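Local atomic coordinates of pentafunctional AROM polypeptide (Schizosaccharomyces pombe, PDB entry 5SWV), a protein that probably catalyses successive steps of the shikimate pathway, this fragment carrying its 3-dehydroquinate dehydratase and NADPH-dependent shikimate dehydrogenase activities. Residues I55-V61 against E99-S103; S147-P151 against E182-F186; V236-E241 against E275-L279; L256-I261 against T309-K313; D372-I378 against V396-L402. One frame throughout, in Å; residues are numbered along the deposited sequence.

Interaction 1 (I55-V61 against E99-S103); sequences ISSLDFV and ELMLS
Apolar side chains make most of this contact, with Leu100 at its middle. Leu100 (chi1 m, chi2 t) sends CD2 to Val61 CG2 at 3.6 Å and to Leu58 CD1 at 3.8 Å, while Leu100 CD1 lies 4.2 Å from Ile55 CG2. Leu100 CD1 is also 4.0 Å from Ser56 O. Leu58, its chi1 of -101° lying between the m and t wells, also rests CG on Ser103 CB (4.1 Å) and CD1 on the Glu99 carboxylate carbon CD (3.6 Å). The backbone is extended at Ile55-Ser57 and helical from Leu58 on; residues 99-103 are helical throughout, and the CA atoms of Leu58 and Leu100 stand 6.3 Å apart. Helices 58-69 and 94-106 are successive outer helices of the (beta/alpha)8 barrel of the type I dehydroquinase, here meeting side by side. No hydrogen bond crosses between the segments. Within the first, Ser57 (chi1 p) is the N-cap of helix 58-69: its OG accepts a weak bond from Phe60 N at 3.3 Å, and Val61 N bonds to Ser57 O at 3.0 Å. Ser57 OG also bonds Asp48.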
# COMPACT_ATOMS: atom_id res chain seq x y z
N ILE A 55 -26.39 13.70 -14.49
CA ILE A 55 -25.29 13.99 -13.57
C ILE A 55 -25.44 13.18 -12.30
O ILE A 55 -26.54 13.11 -11.75
CB ILE A 55 -25.27 15.49 -13.19
CG1 ILE A 55 -25.03 16.35 -14.43
CG2 ILE A 55 -24.22 15.81 -12.13
CD1 ILE A 55 -23.82 15.93 -15.25
N SER A 56 -24.35 12.57 -11.85
CA SER A 56 -24.33 11.90 -10.56
C SER A 56 -24.67 12.92 -9.44
O SER A 56 -24.11 14.02 -9.41
CB SER A 56 -22.96 11.25 -10.32
OG SER A 56 -22.70 10.20 -11.23
N SER A 57 -25.60 12.59 -8.55
CA SER A 57 -25.95 13.48 -7.44
C SER A 57 -24.87 13.45 -6.37
O SER A 57 -24.14 12.47 -6.26
CB SER A 57 -27.27 13.04 -6.79
OG SER A 57 -27.12 11.77 -6.18
N LEU A 58 -24.79 14.52 -5.58
CA LEU A 58 -23.84 14.58 -4.45
C LEU A 58 -23.94 13.41 -3.49
O LEU A 58 -22.92 12.87 -3.07
CB LEU A 58 -24.04 15.87 -3.64
CG LEU A 58 -23.06 17.01 -3.86
CD1 LEU A 58 -23.03 17.44 -5.33
CD2 LEU A 58 -23.45 18.19 -2.97
N ASP A 59 -25.16 13.03 -3.14
CA ASP A 59 -25.36 11.92 -2.21
C ASP A 59 -24.75 10.62 -2.75
O ASP A 59 -24.05 9.91 -2.03
CB ASP A 59 -26.85 11.73 -1.89
CG ASP A 59 -27.42 12.86 -1.02
OD1 ASP A 59 -26.71 13.31 -0.09
OD2 ASP A 59 -28.56 13.30 -1.27
N PHE A 60 -24.99 10.36 -4.03
CA PHE A 60 -24.46 9.16 -4.68
C PHE A 60 -22.93 9.14 -4.75
O PHE A 60 -22.27 8.19 -4.29
CB PHE A 60 -25.05 9.06 -6.09
CG PHE A 60 -24.47 7.94 -6.90
CD1 PHE A 60 -24.80 6.62 -6.62
CD2 PHE A 60 -23.58 8.20 -7.93
CE1 PHE A 60 -24.26 5.59 -7.36
CE2 PHE A 60 -23.03 7.16 -8.69
CZ PHE A 60 -23.38 5.86 -8.40
N VAL A 61 -22.37 10.20 -5.31
CA VAL A 61 -20.93 10.32 -5.44
C VAL A 61 -20.26 10.16 -4.08
O VAL A 61 -19.28 9.45 -3.97
CB VAL A 61 -20.51 11.65 -6.09
CG1 VAL A 61 -18.99 11.78 -6.13
CG2 VAL A 61 -21.07 11.73 -7.51
N GLU A 99 -19.85 22.19 -7.71
CA GLU A 99 -20.56 21.62 -6.58
C GLU A 99 -19.97 20.28 -6.19
O GLU A 99 -19.76 20.04 -5.01
CB GLU A 99 -22.03 21.44 -6.88
CG GLU A 99 -22.86 21.12 -5.65
CD GLU A 99 -24.30 20.70 -5.96
OE1 GLU A 99 -24.58 20.27 -7.11
OE2 GLU A 99 -25.14 20.79 -5.02
N LEU A 100 -19.70 19.42 -7.17
CA LEU A 100 -19.16 18.09 -6.88
C LEU A 100 -17.75 18.16 -6.32
O LEU A 100 -17.42 17.45 -5.36
CB LEU A 100 -19.19 17.17 -8.12
CG LEU A 100 -20.54 16.48 -8.41
CD1 LEU A 100 -20.65 16.02 -9.87
CD2 LEU A 100 -20.79 15.30 -7.47
N MET A 101 -16.92 19.02 -6.89
CA MET A 101 -15.53 19.12 -6.45
C MET A 101 -15.43 19.70 -5.04
O MET A 101 -14.62 19.26 -4.24
CB MET A 101 -14.69 19.91 -7.47
CG MET A 101 -14.45 19.15 -8.77
SD MET A 101 -13.47 20.04 -10.00
CE MET A 101 -14.66 21.15 -10.74
N LEU A 102 -16.27 20.69 -4.74
CA LEU A 102 -16.35 21.24 -3.39
C LEU A 102 -16.71 20.19 -2.36
O LEU A 102 -16.14 20.15 -1.26
CB LEU A 102 -17.39 22.35 -3.33
CG LEU A 102 -16.98 23.67 -3.98
CD1 LEU A 102 -18.15 24.65 -4.03
CD2 LEU A 102 -15.79 24.30 -3.28
N SER A 103 -17.66 19.35 -2.72
CA SER A 103 -18.08 18.25 -1.84
C SER A 103 -16.93 17.27 -1.55
O SER A 103 -16.76 16.82 -0.40
CB SER A 103 -19.26 17.53 -2.46
OG SER A 103 -19.39 16.24 -1.91

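Interaction 2 (S147-P151 against E182-F186); sequences SWARP and ELEEF
Residues 147-151 form an irregular loop laid against one turn of helix 177-193, with CA atoms 5.5 Å apart for Ala149-Glu182 and 5.4 Å for Trp148-Leu183. Ser147 OG accepts from Arg150 N at 2.9 Å, an ST motif that curls the loop, and Pro151 is the N-cap residue of helix 152-162. Along the helix, Glu182 (chi1 m, chi2 t) comes first: its CD lies 3.8 Å from Ala149 CB, its O lies 3.8 Å from Trp148 CB, and its OE2 is linked to Trp148 N through a water that donates to OE2 (2.8 Å) and accepts from N (3.0 Å). Leu183 (chi1 t) places CB over the Trp148 five-membered ring, a CH-pi contact 3.9 Å from CB to the ring centroid and 16° off the normal; its CD1 reaches Trp148 NE1 at 3.7 Å. The loop follows strand 134-140 of the (beta/alpha)8 barrel, so the contact joins neighbouring beta-alpha units, and Trp148 (chi1 m) enters between helix and barrel wall, where NE1 bonds Asn202 of strand 198-203. Phe186 (chi1 t) ends the segment. Its ring lies obliquely to the Trp148 six-membered ring, centroids 5.1 Å apart and planes at 50°, with CD2 3.7 Å from Trp148 CE3, while Pro151 CG meets its edge at CE1, 3.8 Å away.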
# COMPACT_ATOMS: atom_id res chain seq x y z
N SER A 147 2.54 22.20 -30.20
CA SER A 147 3.94 21.79 -30.18
C SER A 147 4.53 21.94 -28.77
O SER A 147 4.16 22.87 -28.06
CB SER A 147 4.76 22.64 -31.17
OG SER A 147 6.16 22.56 -30.95
N TRP A 148 5.42 21.01 -28.40
CA TRP A 148 6.22 21.12 -27.17
C TRP A 148 7.53 21.89 -27.40
O TRP A 148 8.10 22.43 -26.45
CB TRP A 148 6.58 19.74 -26.64
CG TRP A 148 5.44 18.90 -26.26
CD1 TRP A 148 5.02 17.77 -26.89
CD2 TRP A 148 4.59 19.08 -25.13
NE1 TRP A 148 3.94 17.24 -26.23
CE2 TRP A 148 3.65 18.02 -25.15
CE3 TRP A 148 4.52 20.03 -24.11
CZ2 TRP A 148 2.66 17.89 -24.19
CZ3 TRP A 148 3.52 19.90 -23.15
CH2 TRP A 148 2.61 18.83 -23.19
N ALA A 149 8.03 21.89 -28.64
CA ALA A 149 9.21 22.67 -29.03
C ALA A 149 8.90 24.16 -29.11
O ALA A 149 9.77 24.96 -28.81
CB ALA A 149 9.77 22.18 -30.35
N ARG A 150 7.69 24.52 -29.55
CA ARG A 150 7.21 25.92 -29.60
C ARG A 150 5.91 26.02 -28.81
O ARG A 150 4.84 26.08 -29.40
CB ARG A 150 6.92 26.35 -31.05
CG ARG A 150 8.14 26.49 -31.95
CD ARG A 150 7.75 26.66 -33.43
NE ARG A 150 6.81 25.64 -33.93
CZ ARG A 150 7.09 24.34 -34.15
NH1 ARG A 150 8.31 23.84 -33.91
NH2 ARG A 150 6.14 23.53 -34.60
N PRO A 151 5.99 26.06 -27.47
CA PRO A 151 4.81 25.81 -26.66
C PRO A 151 4.11 27.07 -26.18
O PRO A 151 3.97 27.26 -24.98
CB PRO A 151 5.42 25.03 -25.49
CG PRO A 151 6.75 25.68 -25.29
CD PRO A 151 7.18 26.26 -26.61
N GLU A 182 10.43 15.93 -28.25
CA GLU A 182 10.23 17.35 -27.98
C GLU A 182 9.67 17.55 -26.56
O GLU A 182 10.05 18.48 -25.87
CB GLU A 182 9.35 17.98 -29.05
CG GLU A 182 10.09 18.15 -30.37
CD GLU A 182 9.23 18.58 -31.56
OE1 GLU A 182 9.79 18.66 -32.67
OE2 GLU A 182 8.03 18.85 -31.41
N LEU A 183 8.81 16.63 -26.14
CA LEU A 183 8.22 16.66 -24.83
C LEU A 183 9.28 16.55 -23.73
O LEU A 183 9.20 17.28 -22.75
CB LEU A 183 7.15 15.58 -24.70
CG LEU A 183 6.40 15.50 -23.38
CD1 LEU A 183 5.02 14.90 -23.56
CD2 LEU A 183 7.18 14.70 -22.34
N GLU A 184 10.26 15.66 -23.88
CA GLU A 184 11.36 15.57 -22.91
C GLU A 184 12.23 16.82 -22.84
O GLU A 184 12.63 17.24 -21.76
CB GLU A 184 12.25 14.34 -23.16
CG GLU A 184 11.58 12.97 -23.02
CD GLU A 184 10.79 12.78 -21.73
OE1 GLU A 184 11.32 13.10 -20.64
OE2 GLU A 184 9.63 12.30 -21.83
N GLU A 185 12.53 17.42 -23.99
CA GLU A 185 13.17 18.75 -24.03
C GLU A 185 12.38 19.75 -23.20
O GLU A 185 12.94 20.44 -22.35
CB GLU A 185 13.28 19.28 -25.46
CG GLU A 185 14.54 18.83 -26.16
CD GLU A 185 14.38 18.64 -27.67
OE1 GLU A 185 13.48 19.26 -28.31
OE2 GLU A 185 15.19 17.86 -28.23
N PHE A 186 11.08 19.79 -23.46
CA PHE A 186 10.17 20.65 -22.73
C PHE A 186 10.21 20.33 -21.23
O PHE A 186 10.37 21.23 -20.42
CB PHE A 186 8.74 20.53 -23.29
CG PHE A 186 7.73 21.37 -22.55
CD1 PHE A 186 7.51 22.70 -22.90
CD2 PHE A 186 7.00 20.84 -21.48
CE1 PHE A 186 6.60 23.48 -22.22
CE2 PHE A 186 6.09 21.62 -20.79
CZ PHE A 186 5.88 22.94 -21.16
O HOH W 1 5.64 18.47 -29.99

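Interaction 3 (V236-E241 against E275-L279); sequences VKQLNE and ELLGL
Residues 236-241 are regular helix, with Asn240 N to Val236 O at 3.0 Å and Glu241 N to Lys237 O at 2.9 Å. Against them comes the C-terminal end of helix 266-277, which breaks at Gly278 (phi 75°, psi 30°) before Leu279 turns extended. Gly278 sits closest, its CA 4.6 Å from that of Lys237. A CB modelled there would fall 2.4 Å from Lys237 O and 2.9 Å from Glu241 CG, so the close approach, as well as the positive phi, calls for glycine. Helix 236-245 packs on strand 218-220 of the dehydroquinase barrel, whereas helix 266-277 belongs to the substrate-binding domain of shikimate dehydrogenase; the contact therefore joins the two enzyme units of the chain. Asn240 (chi1 m) makes the cross-segment hydrogen bond, ND2 to Leu277 O, at 2.6 Å and 163°, and its CB lies 3.6 Å from Gly278 O. Its CG touches Leu279 CD2 at 3.9 Å. Val236 CG1 meets Leu277 CD2 at 3.7 Å. The extended Lys237 (chi1 to chi3 t) runs past the helix end, bringing CE 3.4 Å from Glu275 O, and NZ makes a long salt bridge of 3.9 Å to Glu241 OE2.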
# COMPACT_ATOMS: atom_id res chain seq x y z
N VAL A 236 0.35 -1.69 -15.09
CA VAL A 236 1.56 -1.63 -14.26
C VAL A 236 2.60 -2.64 -14.74
O VAL A 236 3.79 -2.32 -14.81
CB VAL A 236 1.24 -1.83 -12.75
CG1 VAL A 236 2.49 -2.17 -11.93
CG2 VAL A 236 0.61 -0.57 -12.19
N LYS A 237 2.14 -3.84 -15.07
CA LYS A 237 3.03 -4.86 -15.60
C LYS A 237 3.74 -4.40 -16.88
O LYS A 237 4.96 -4.52 -17.02
CB LYS A 237 2.24 -6.13 -15.89
CG LYS A 237 3.15 -7.29 -16.18
CD LYS A 237 2.35 -8.51 -16.58
CE LYS A 237 3.23 -9.74 -16.61
NZ LYS A 237 2.78 -10.69 -17.66
N GLN A 238 2.94 -3.88 -17.80
CA GLN A 238 3.46 -3.39 -19.06
C GLN A 238 4.42 -2.25 -18.84
O GLN A 238 5.46 -2.17 -19.50
CB GLN A 238 2.31 -2.90 -19.94
CG GLN A 238 1.40 -4.00 -20.47
CD GLN A 238 0.28 -3.43 -21.34
OE1 GLN A 238 -0.54 -2.60 -20.90
NE2 GLN A 238 0.23 -3.88 -22.59
N LEU A 239 4.06 -1.36 -17.92
CA LEU A 239 4.86 -0.18 -17.65
C LEU A 239 6.25 -0.55 -17.17
O LEU A 239 7.21 0.05 -17.61
CB LEU A 239 4.19 0.73 -16.62
CG LEU A 239 4.91 2.05 -16.29
CD1 LEU A 239 5.00 2.97 -17.50
CD2 LEU A 239 4.20 2.78 -15.15
N ASN A 240 6.33 -1.51 -16.26
CA ASN A 240 7.63 -2.00 -15.78
C ASN A 240 8.39 -2.74 -16.88
O ASN A 240 9.56 -2.48 -17.12
CB ASN A 240 7.45 -2.91 -14.57
CG ASN A 240 6.97 -2.17 -13.33
OD1 ASN A 240 7.35 -1.03 -13.08
ND2 ASN A 240 6.15 -2.84 -12.52
N GLU A 241 7.70 -3.65 -17.55
CA GLU A 241 8.30 -4.34 -18.67
C GLU A 241 8.95 -3.39 -19.68
O GLU A 241 10.05 -3.64 -20.14
CB GLU A 241 7.25 -5.19 -19.36
CG GLU A 241 6.97 -6.47 -18.62
CD GLU A 241 5.85 -7.28 -19.25
OE1 GLU A 241 5.02 -6.69 -20.00
OE2 GLU A 241 5.79 -8.50 -18.98
N GLU A 275 7.31 -11.60 -11.50
CA GLU A 275 6.61 -12.10 -12.67
C GLU A 275 5.27 -11.41 -12.85
O GLU A 275 4.93 -11.04 -13.94
CB GLU A 275 6.40 -13.59 -12.51
CG GLU A 275 6.06 -14.31 -13.80
CD GLU A 275 5.34 -15.64 -13.56
OE1 GLU A 275 5.37 -16.19 -12.42
OE2 GLU A 275 4.72 -16.14 -14.54
N LEU A 276 4.52 -11.24 -11.76
CA LEU A 276 3.24 -10.52 -11.78
C LEU A 276 3.36 -9.01 -11.98
O LEU A 276 2.40 -8.39 -12.37
CB LEU A 276 2.46 -10.80 -10.50
CG LEU A 276 2.02 -12.27 -10.29
CD1 LEU A 276 1.71 -12.56 -8.82
CD2 LEU A 276 0.82 -12.62 -11.17
N LEU A 277 4.51 -8.43 -11.72
CA LEU A 277 4.71 -6.99 -11.86
C LEU A 277 5.63 -6.56 -13.00
O LEU A 277 5.88 -5.36 -13.18
CB LEU A 277 5.22 -6.42 -10.54
CG LEU A 277 4.03 -6.17 -9.62
CD1 LEU A 277 4.23 -6.82 -8.28
CD2 LEU A 277 3.78 -4.68 -9.50
N GLY A 278 6.11 -7.53 -13.79
CA GLY A 278 6.90 -7.24 -14.98
C GLY A 278 8.31 -6.82 -14.66
O GLY A 278 8.92 -6.06 -15.43
N LEU A 279 8.84 -7.31 -13.54
CA LEU A 279 10.17 -6.94 -13.08
C LEU A 279 11.20 -8.03 -13.43
O LEU A 279 10.86 -9.20 -13.50
CB LEU A 279 10.15 -6.70 -11.56
CG LEU A 279 9.38 -5.47 -11.05
CD1 LEU A 279 9.56 -5.36 -9.55
CD2 LEU A 279 9.87 -4.18 -11.71

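Interaction 4 (L256-I261 against T309-K313); sequences LFGKPI and TIPYK
Thr309 (chi1 t) lays its CG2 over Gly258 CA at 4.0 Å and touches Ile261 CG2 at 3.6 Å and Leu256 CD1 at 4.2 Å. The two segments carry on from strands 253-257 and 303-308, parallel neighbours in the mixed sheet of the shikimate dehydrogenase substrate-binding domain, into the loops beyond them. Two backbone hydrogen bonds prolong the pairing: Thr309 N to Phe257 O at 2.9 Å and Lys259 N to Ile310 O at 3.0 Å. Gly258 (phi 148°, psi -174°), its CA 5.0 Å from that of Thr309, leaves no room for a CB, which would lie 2.5 Å from Thr309 CG2. Cis peptides precede Pro260 and Pro311, and Tyr312 N bonds back to Thr309 O at 3.1 Å, turning the second loop. Lys259 (chi1 t) leads away to a salt bridge with Asp289; its N lies 3.8 Å from Pro311 CD. Tyr312 (chi1 m), whose OH bonds Thr288 O, brings CD2 to within 3.7 Å of Gly258 CA.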
# COMPACT_ATOMS: atom_id res chain seq x y z
N LEU A 256 18.33 -14.13 0.57
CA LEU A 256 17.90 -14.50 1.92
C LEU A 256 19.14 -14.98 2.67
O LEU A 256 19.82 -15.88 2.20
CB LEU A 256 16.87 -15.62 1.87
CG LEU A 256 16.37 -16.18 3.22
CD1 LEU A 256 15.72 -15.09 4.07
CD2 LEU A 256 15.41 -17.34 3.03
N PHE A 257 19.44 -14.37 3.81
CA PHE A 257 20.53 -14.80 4.65
C PHE A 257 19.97 -15.55 5.85
O PHE A 257 18.91 -15.19 6.37
CB PHE A 257 21.31 -13.61 5.15
CG PHE A 257 21.83 -12.70 4.07
CD1 PHE A 257 22.39 -13.20 2.90
CD2 PHE A 257 21.81 -11.31 4.25
CE1 PHE A 257 22.88 -12.34 1.93
CE2 PHE A 257 22.31 -10.45 3.29
CZ PHE A 257 22.84 -10.97 2.12
N GLY A 258 20.71 -16.55 6.32
CA GLY A 258 20.32 -17.36 7.48
C GLY A 258 20.81 -18.78 7.34
O GLY A 258 21.53 -19.11 6.39
N LYS A 259 20.41 -19.64 8.28
CA LYS A 259 20.84 -21.04 8.32
C LYS A 259 20.03 -21.83 9.35
O LYS A 259 20.02 -21.47 10.52
CB LYS A 259 22.32 -21.12 8.69
CG LYS A 259 22.96 -22.47 8.42
CD LYS A 259 24.37 -22.52 9.02
CE LYS A 259 24.97 -23.92 9.03
NZ LYS A 259 25.51 -24.26 7.69
N PRO A 260 19.34 -22.91 8.93
CA PRO A 260 19.14 -23.44 7.57
C PRO A 260 18.08 -22.67 6.77
O PRO A 260 17.08 -22.24 7.34
CB PRO A 260 18.69 -24.88 7.82
CG PRO A 260 18.00 -24.83 9.15
CD PRO A 260 18.68 -23.76 9.95
N ILE A 261 18.31 -22.48 5.48
CA ILE A 261 17.34 -21.85 4.57
C ILE A 261 17.00 -22.67 3.33
O ILE A 261 16.04 -22.36 2.64
CB ILE A 261 17.76 -20.41 4.21
CG1 ILE A 261 19.15 -20.37 3.58
CG2 ILE A 261 17.77 -19.54 5.47
CD1 ILE A 261 19.60 -18.99 3.19
N THR A 309 16.91 -14.12 8.22
CA THR A 309 16.21 -14.98 9.18
C THR A 309 17.22 -15.51 10.20
O THR A 309 18.36 -15.02 10.27
CB THR A 309 15.42 -16.11 8.45
OG1 THR A 309 14.60 -16.82 9.37
CG2 THR A 309 16.34 -17.11 7.73
N ILE A 310 16.80 -16.47 11.01
CA ILE A 310 17.62 -17.04 12.09
C ILE A 310 18.88 -17.64 11.49
O ILE A 310 18.79 -18.33 10.47
CB ILE A 310 16.82 -18.13 12.85
CG1 ILE A 310 15.68 -17.51 13.67
CG2 ILE A 310 17.72 -18.96 13.77
CD1 ILE A 310 14.46 -18.41 13.83
N PRO A 311 20.05 -17.45 12.14
CA PRO A 311 20.35 -16.82 13.42
C PRO A 311 21.03 -15.44 13.29
O PRO A 311 21.85 -15.09 14.14
CB PRO A 311 21.33 -17.82 14.02
CG PRO A 311 22.18 -18.20 12.83
CD PRO A 311 21.29 -18.08 11.61
N TYR A 312 20.67 -14.68 12.26
CA TYR A 312 21.42 -13.48 11.89
C TYR A 312 20.66 -12.14 12.00
O TYR A 312 21.23 -11.09 11.68
CB TYR A 312 21.96 -13.65 10.47
CG TYR A 312 22.96 -14.77 10.26
CD1 TYR A 312 23.86 -15.18 11.27
CD2 TYR A 312 23.05 -15.40 9.02
CE1 TYR A 312 24.78 -16.21 11.05
CE2 TYR A 312 23.97 -16.42 8.79
CZ TYR A 312 24.84 -16.81 9.80
OH TYR A 312 25.76 -17.80 9.55
N LYS A 313 19.42 -12.16 12.49
CA LYS A 313 18.62 -10.92 12.58
C LYS A 313 19.23 -9.85 13.50
O LYS A 313 19.03 -8.65 13.27
CB LYS A 313 17.19 -11.23 12.98
CG LYS A 313 16.46 -12.02 11.91
CD LYS A 313 15.30 -12.85 12.44
CE LYS A 313 14.02 -12.05 12.50
NZ LYS A 313 12.88 -12.94 12.17

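Interaction 5 (D372-I378 against V396-L402); sequences DTNGLVI and VSRIYLL
Backbone hydrogen bonds form a parallel ladder: Arg398 N to Thr373 O at 3.3 Å, then Gly375 N to Arg398 O, Tyr400 N to Gly375 O and Val377 N to Tyr400 O, each 2.8 Å, and Leu402 N to Val377 O at 3.1 Å. Thr373 O also receives Ser397 N (3.0 Å) and, weakly, Ser397 OG (3.3 Å). The register pairs Asn374 with Arg398, Leu376 with Tyr400 and Ile378 with Leu402 on one face, and Gly375 with Ile399 and Val377 with Leu401 on the other; strand axes approach to 4.4 Å at 25°. CA-H...O contacts, such as Leu376 CA to Tyr400 O at 3.3 Å, add to it. Helix 382-393 makes the beta-alpha-beta crossover, characteristic of the Rossmann-like nucleotide-binding domain of shikimate dehydrogenases, and covers Val377 and Ile399. Those two meet CG2 to CG2 at 4.2 Å, and Val377 CG1 meets Leu401 CD1 at 4.2 Å. On the other face Leu376 (chi1 t, chi2 p) brings CD1 3.9 Å from both Tyr400 CB and Leu402 CB, while Tyr400 OH bonds Glu434. With Gly375 lacking a side chain, Val396 CG1 can approach its N to 3.5 Å; the contact thus rests on main-chain bonding sealed by aliphatic packing on both faces.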
# COMPACT_ATOMS: atom_id res chain seq x y z
N ASP A 372 -10.89 1.26 20.00
CA ASP A 372 -11.58 1.06 21.26
C ASP A 372 -12.22 -0.32 21.40
O ASP A 372 -13.38 -0.42 21.78
CB ASP A 372 -12.61 2.18 21.49
CG ASP A 372 -11.97 3.55 21.68
OD1 ASP A 372 -10.82 3.64 22.19
OD2 ASP A 372 -12.64 4.55 21.36
N THR A 373 -11.47 -1.36 21.06
CA THR A 373 -11.92 -2.76 21.23
C THR A 373 -10.97 -3.47 22.16
O THR A 373 -9.98 -2.90 22.60
CB THR A 373 -11.94 -3.51 19.89
OG1 THR A 373 -10.66 -3.40 19.24
CG2 THR A 373 -13.01 -2.96 19.00
N ASN A 374 -11.27 -4.72 22.48
CA ASN A 374 -10.42 -5.52 23.32
C ASN A 374 -9.73 -6.61 22.53
O ASN A 374 -10.36 -7.24 21.68
CB ASN A 374 -11.24 -6.16 24.42
CG ASN A 374 -12.04 -5.15 25.20
OD1 ASN A 374 -11.55 -4.07 25.56
ND2 ASN A 374 -13.28 -5.48 25.46
N GLY A 375 -8.45 -6.83 22.83
CA GLY A 375 -7.66 -7.86 22.18
C GLY A 375 -7.02 -8.82 23.16
O GLY A 375 -7.02 -8.58 24.36
N LEU A 376 -6.48 -9.91 22.63
CA LEU A 376 -5.75 -10.87 23.42
C LEU A 376 -4.53 -11.34 22.65
O LEU A 376 -4.64 -11.73 21.49
CB LEU A 376 -6.62 -12.08 23.74
CG LEU A 376 -5.88 -13.27 24.39
CD1 LEU A 376 -5.50 -12.90 25.81
CD2 LEU A 376 -6.74 -14.52 24.34
N VAL A 377 -3.38 -11.34 23.32
CA VAL A 377 -2.15 -11.90 22.79
C VAL A 377 -1.78 -13.03 23.73
O VAL A 377 -1.83 -12.87 24.96
CB VAL A 377 -1.04 -10.83 22.77
CG1 VAL A 377 0.31 -11.44 22.37
CG2 VAL A 377 -1.42 -9.67 21.86
N ILE A 378 -1.40 -14.17 23.16
CA ILE A 378 -1.00 -15.34 23.93
C ILE A 378 0.45 -15.67 23.61
O ILE A 378 0.79 -15.86 22.44
CB ILE A 378 -1.85 -16.55 23.57
CG1 ILE A 378 -3.34 -16.23 23.76
CG2 ILE A 378 -1.45 -17.74 24.44
CD1 ILE A 378 -4.28 -17.19 23.07
N VAL A 396 -6.55 -1.03 19.27
CA VAL A 396 -7.11 -1.80 20.39
C VAL A 396 -6.83 -1.08 21.72
O VAL A 396 -5.68 -0.79 22.04
CB VAL A 396 -6.51 -3.22 20.43
CG1 VAL A 396 -6.90 -3.96 21.70
CG2 VAL A 396 -6.97 -4.02 19.22
N SER A 397 -7.87 -0.79 22.48
CA SER A 397 -7.73 -0.02 23.75
C SER A 397 -7.48 -0.88 24.99
O SER A 397 -7.04 -0.35 26.00
CB SER A 397 -8.94 0.88 23.98
OG SER A 397 -10.11 0.10 24.01
N ARG A 398 -7.78 -2.18 24.94
CA ARG A 398 -7.38 -3.10 26.00
C ARG A 398 -6.74 -4.33 25.38
O ARG A 398 -7.41 -5.13 24.76
CB ARG A 398 -8.56 -3.50 26.88
CG ARG A 398 -9.44 -2.33 27.30
CD ARG A 398 -10.34 -2.65 28.48
NE ARG A 398 -9.54 -2.67 29.69
CZ ARG A 398 -9.95 -2.33 30.92
NH1 ARG A 398 -9.08 -2.41 31.93
NH2 ARG A 398 -11.19 -1.91 31.16
N ILE A 399 -5.43 -4.45 25.56
CA ILE A 399 -4.66 -5.55 25.01
C ILE A 399 -4.40 -6.54 26.15
O ILE A 399 -3.50 -6.32 26.98
CB ILE A 399 -3.33 -5.03 24.41
CG1 ILE A 399 -3.60 -3.93 23.37
CG2 ILE A 399 -2.56 -6.15 23.75
CD1 ILE A 399 -2.39 -3.10 23.00
N TYR A 400 -5.20 -7.61 26.21
CA TYR A 400 -5.03 -8.66 27.22
C TYR A 400 -3.85 -9.56 26.87
O TYR A 400 -3.64 -9.88 25.69
CB TYR A 400 -6.33 -9.45 27.44
CG TYR A 400 -7.37 -8.61 28.16
CD1 TYR A 400 -8.23 -7.78 27.45
CD2 TYR A 400 -7.43 -8.58 29.55
CE1 TYR A 400 -9.16 -6.97 28.10
CE2 TYR A 400 -8.35 -7.78 30.21
CZ TYR A 400 -9.22 -6.97 29.48
OH TYR A 400 -10.14 -6.16 30.12
N LEU A 401 -3.09 -9.94 27.89
CA LEU A 401 -1.87 -10.72 27.71
C LEU A 401 -1.85 -11.95 28.61
O LEU A 401 -1.94 -11.83 29.82
CB LEU A 401 -0.67 -9.84 28.01
CG LEU A 401 0.72 -10.47 27.87
CD1 LEU A 401 0.97 -11.05 26.48
CD2 LEU A 401 1.80 -9.44 28.19
N LEU A 402 -1.72 -13.13 28.00
CA LEU A 402 -1.93 -14.39 28.70
C LEU A 402 -0.75 -15.33 28.52
O LEU A 402 -0.32 -15.59 27.39
CB LEU A 402 -3.18 -15.05 28.17
CG LEU A 402 -3.52 -16.44 28.72
CD1 LEU A 402 -3.74 -16.44 30.24
CD2 LEU A 402 -4.75 -16.99 28.01

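Overall arrangement
Along the chain, interactions 1 and 2 come first, both in the dehydroquinase barrel, with centres 37 Å apart: one joins outer helices 58-69 and 94-106, the other packs a loop on helix 177-193. Interaction 3, its centre about 17 Å from the centre of the chain, bridges the barrel to the shikimate dehydrogenase substrate-binding domain. It alternates with interaction 4 along the sequence, since strand 253-257 lies between helices 236-245 and 266-277; their centres are 30 Å apart. Interaction 5 follows in the separate six-stranded parallel sheet, 31 Å from interaction 4 and 59 Å from interaction 2, centre to centre. No two contacts touch; they sample the barrel, substrate-binding domain and parallel-sheet domain, with interaction 3 joining the two enzyme units.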